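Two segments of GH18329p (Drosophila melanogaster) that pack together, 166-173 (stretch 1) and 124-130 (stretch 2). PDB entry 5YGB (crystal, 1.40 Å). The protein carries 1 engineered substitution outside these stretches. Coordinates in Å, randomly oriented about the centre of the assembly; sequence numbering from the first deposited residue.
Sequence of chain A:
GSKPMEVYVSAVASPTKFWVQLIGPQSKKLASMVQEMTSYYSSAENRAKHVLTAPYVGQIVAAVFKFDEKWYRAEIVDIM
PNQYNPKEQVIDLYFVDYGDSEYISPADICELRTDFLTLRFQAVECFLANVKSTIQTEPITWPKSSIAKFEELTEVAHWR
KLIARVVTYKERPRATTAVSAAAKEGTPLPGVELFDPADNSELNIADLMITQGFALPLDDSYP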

# COMPACT_ATOMS: atom_id res chain seq x y z
N VAL A 166 -1.61 -12.38 12.49
CA VAL A 166 -1.96 -13.22 11.35
C VAL A 166 -2.63 -14.49 11.87
O VAL A 166 -2.04 -15.21 12.68
CB VAL A 166 -0.73 -13.57 10.51
CG1 VAL A 166 -1.09 -14.54 9.39
CG2 VAL A 166 -0.10 -12.31 9.93
N VAL A 167 -3.86 -14.75 11.43
CA VAL A 167 -4.58 -15.93 11.92
C VAL A 167 -4.99 -16.89 10.82
O VAL A 167 -5.48 -17.98 11.10
CB VAL A 167 -5.85 -15.53 12.72
CG1 VAL A 167 -5.47 -14.71 13.95
CG2 VAL A 167 -6.84 -14.77 11.83
N THR A 168 -4.79 -16.49 9.56
CA THR A 168 -5.14 -17.35 8.43
C THR A 168 -4.49 -16.81 7.16
O THR A 168 -3.91 -15.73 7.17
CB THR A 168 -6.68 -17.44 8.24
OG1 THR A 168 -7.00 -18.49 7.30
CG2 THR A 168 -7.24 -16.12 7.74
N TYR A 169 -4.58 -17.58 6.08
CA TYR A 169 -4.11 -17.19 4.75
C TYR A 169 -5.16 -17.56 3.71
O TYR A 169 -5.88 -18.55 3.88
CB TYR A 169 -2.80 -17.89 4.36
CG TYR A 169 -1.59 -17.43 5.13
CD1 TYR A 169 -0.88 -16.30 4.73
CD2 TYR A 169 -1.15 -18.13 6.24
CE1 TYR A 169 0.23 -15.87 5.44
CE2 TYR A 169 -0.05 -17.71 6.95
CZ TYR A 169 0.64 -16.59 6.55
OH TYR A 169 1.73 -16.19 7.27
N LYS A 170 -5.22 -16.80 2.62
CA LYS A 170 -6.08 -17.15 1.51
C LYS A 170 -5.30 -17.04 0.22
O LYS A 170 -4.44 -16.17 0.06
CB LYS A 170 -7.34 -16.27 1.46
CG LYS A 170 -7.16 -14.92 0.77
CD LYS A 170 -8.49 -14.35 0.29
CE LYS A 170 -9.37 -13.93 1.46
NZ LYS A 170 -10.56 -13.13 1.02
N GLU A 171 -5.56 -17.96 -0.70
CA GLU A 171 -4.94 -17.93 -2.00
C GLU A 171 -5.40 -16.68 -2.73
O GLU A 171 -6.59 -16.38 -2.76
CB GLU A 171 -5.29 -19.18 -2.79
CG GLU A 171 -4.21 -19.66 -3.72
CD GLU A 171 -4.66 -20.80 -4.60
OE1 GLU A 171 -5.89 -21.01 -4.72
OE2 GLU A 171 -3.79 -21.50 -5.16
N ARG A 172 -4.46 -15.95 -3.31
CA ARG A 172 -4.81 -14.80 -4.12
C ARG A 172 -5.63 -15.24 -5.33
O ARG A 172 -5.27 -16.20 -6.01
CB ARG A 172 -3.57 -14.05 -4.58
CG ARG A 172 -3.13 -12.96 -3.62
CD ARG A 172 -2.09 -12.06 -4.26
NE ARG A 172 -1.74 -10.93 -3.39
CZ ARG A 172 -0.79 -10.96 -2.47
NH1 ARG A 172 -0.08 -12.06 -2.27
NH2 ARG A 172 -0.54 -9.89 -1.73
N PRO A 173 -6.73 -14.53 -5.59
CA PRO A 173 -7.54 -14.80 -6.78
C PRO A 173 -6.81 -14.36 -8.04
O PRO A 173 -5.75 -13.73 -7.96
CB PRO A 173 -8.80 -13.95 -6.54
CG PRO A 173 -8.32 -12.84 -5.69
CD PRO A 173 -7.28 -13.43 -4.79
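Stretch 2, residues 124-130: VECFLAN

This is a small side-chain contact between two strands that cross steeply, with an aromatic ring covered on one face by a lysine at its centre, a valine-alanine touch at one end and a salt bridge at the other. Stretch 2 runs as an extended strand through 124-128 and leaves it at Ala-129; at Asn-130 phi turns positive (69/23). Its strand makes an angle of 107° with strand 166-171, N-to-C directions compared, and the axes approach no closer than 8.6 Å. At that spacing no backbone hydrogen bonds join the two, and side chains must fill the gap; together they bury 333 Å².

The register runs backwards: Ala-129 lies nearest Thr-168 (CA to CA, 7.1 Å) and Phe-127 nearest Lys-170 (CA to CA, 8.8 Å). Strand alternation turns Glu-125 and Phe-127 toward stretch 1 and Cys-126 away; Ala-129, just past the strand, also points toward it.

Phe-127, chi1 in p, gives the most area to the contact. Lys-170 lays its aliphatic chain across one face of the ring: Lys-170 CE stands 3.4 Å from the Phe-127 ring centroid and almost on the normal, a CH-pi contact, and Lys-170 NZ adds a cation-pi interaction at 4.3 Å from the same centroid. Thr-168 CG2 approaches Phe-127 CZ at 3.7 Å. Beyond the ring, the small Ala-129 side chain receives Val-167, with Val-167 CG2 3.6 Å from Ala-129 CB.

At the other end, Arg-172 starts sideways but brings its tip inward. Arg-172 NH2 donates to Glu-125 OE1 at 3.2 Å, nearly straight at 170°, within a salt bridge that meets the guanidinium edge. A water reinforces the pair, donating to Glu-125 OE2 at 2.8 Å and accepting a weak bond from Arg-172 NE at 3.0 Å.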

# COMPACT_ATOMS: atom_id res chain seq x y z
N VAL A 124 2.61 -4.60 3.40
CA VAL A 124 2.11 -5.96 3.18
C VAL A 124 0.60 -5.95 3.00
O VAL A 124 -0.14 -5.46 3.87
CB VAL A 124 2.46 -6.89 4.34
CG1 VAL A 124 1.87 -8.27 4.09
CG2 VAL A 124 3.98 -7.00 4.49
N GLU A 125 0.15 -6.47 1.87
CA GLU A 125 -1.28 -6.57 1.57
C GLU A 125 -1.91 -7.66 2.44
O GLU A 125 -1.38 -8.76 2.55
CB GLU A 125 -1.51 -6.88 0.08
CG GLU A 125 -2.94 -6.66 -0.35
CD GLU A 125 -3.23 -7.17 -1.74
OE1 GLU A 125 -2.27 -7.32 -2.54
OE2 GLU A 125 -4.41 -7.42 -2.04
N CYS A 126 -3.05 -7.33 3.05
CA CYS A 126 -3.77 -8.21 3.97
C CYS A 126 -5.25 -8.15 3.70
O CYS A 126 -5.73 -7.25 3.00
CB CYS A 126 -3.55 -7.80 5.43
SG CYS A 126 -1.87 -7.78 6.04
N PHE A 127 -5.98 -9.09 4.29
CA PHE A 127 -7.42 -8.95 4.44
C PHE A 127 -7.79 -9.09 5.92
O PHE A 127 -7.03 -9.63 6.71
CB PHE A 127 -8.17 -9.98 3.56
CG PHE A 127 -8.05 -11.42 4.01
CD1 PHE A 127 -6.95 -12.19 3.64
CD2 PHE A 127 -9.07 -12.03 4.73
CE1 PHE A 127 -6.85 -13.52 4.01
CE2 PHE A 127 -8.97 -13.36 5.10
CZ PHE A 127 -7.86 -14.10 4.74
N LEU A 128 -8.95 -8.55 6.28
CA LEU A 128 -9.44 -8.67 7.64
C LEU A 128 -10.09 -10.04 7.79
O LEU A 128 -11.05 -10.34 7.09
CB LEU A 128 -10.44 -7.56 7.98
CG LEU A 128 -10.83 -7.41 9.45
CD1 LEU A 128 -9.61 -6.96 10.26
CD2 LEU A 128 -11.98 -6.42 9.59
N ALA A 129 -9.56 -10.87 8.68
CA ALA A 129 -10.09 -12.22 8.85
C ALA A 129 -11.51 -12.24 9.42
O ALA A 129 -11.91 -11.34 10.16
CB ALA A 129 -9.17 -13.03 9.74
N ASN A 130 -12.26 -13.27 9.04
CA ASN A 130 -13.55 -13.62 9.66
C ASN A 130 -14.68 -12.63 9.40
O ASN A 130 -15.65 -12.58 10.16
CB ASN A 130 -13.36 -13.81 11.17
CG ASN A 130 -12.33 -14.89 11.50
OD1 ASN A 130 -12.36 -15.98 10.93
ND2 ASN A 130 -11.42 -14.57 12.41
O HOH W 1 -4.46 -9.67 -3.74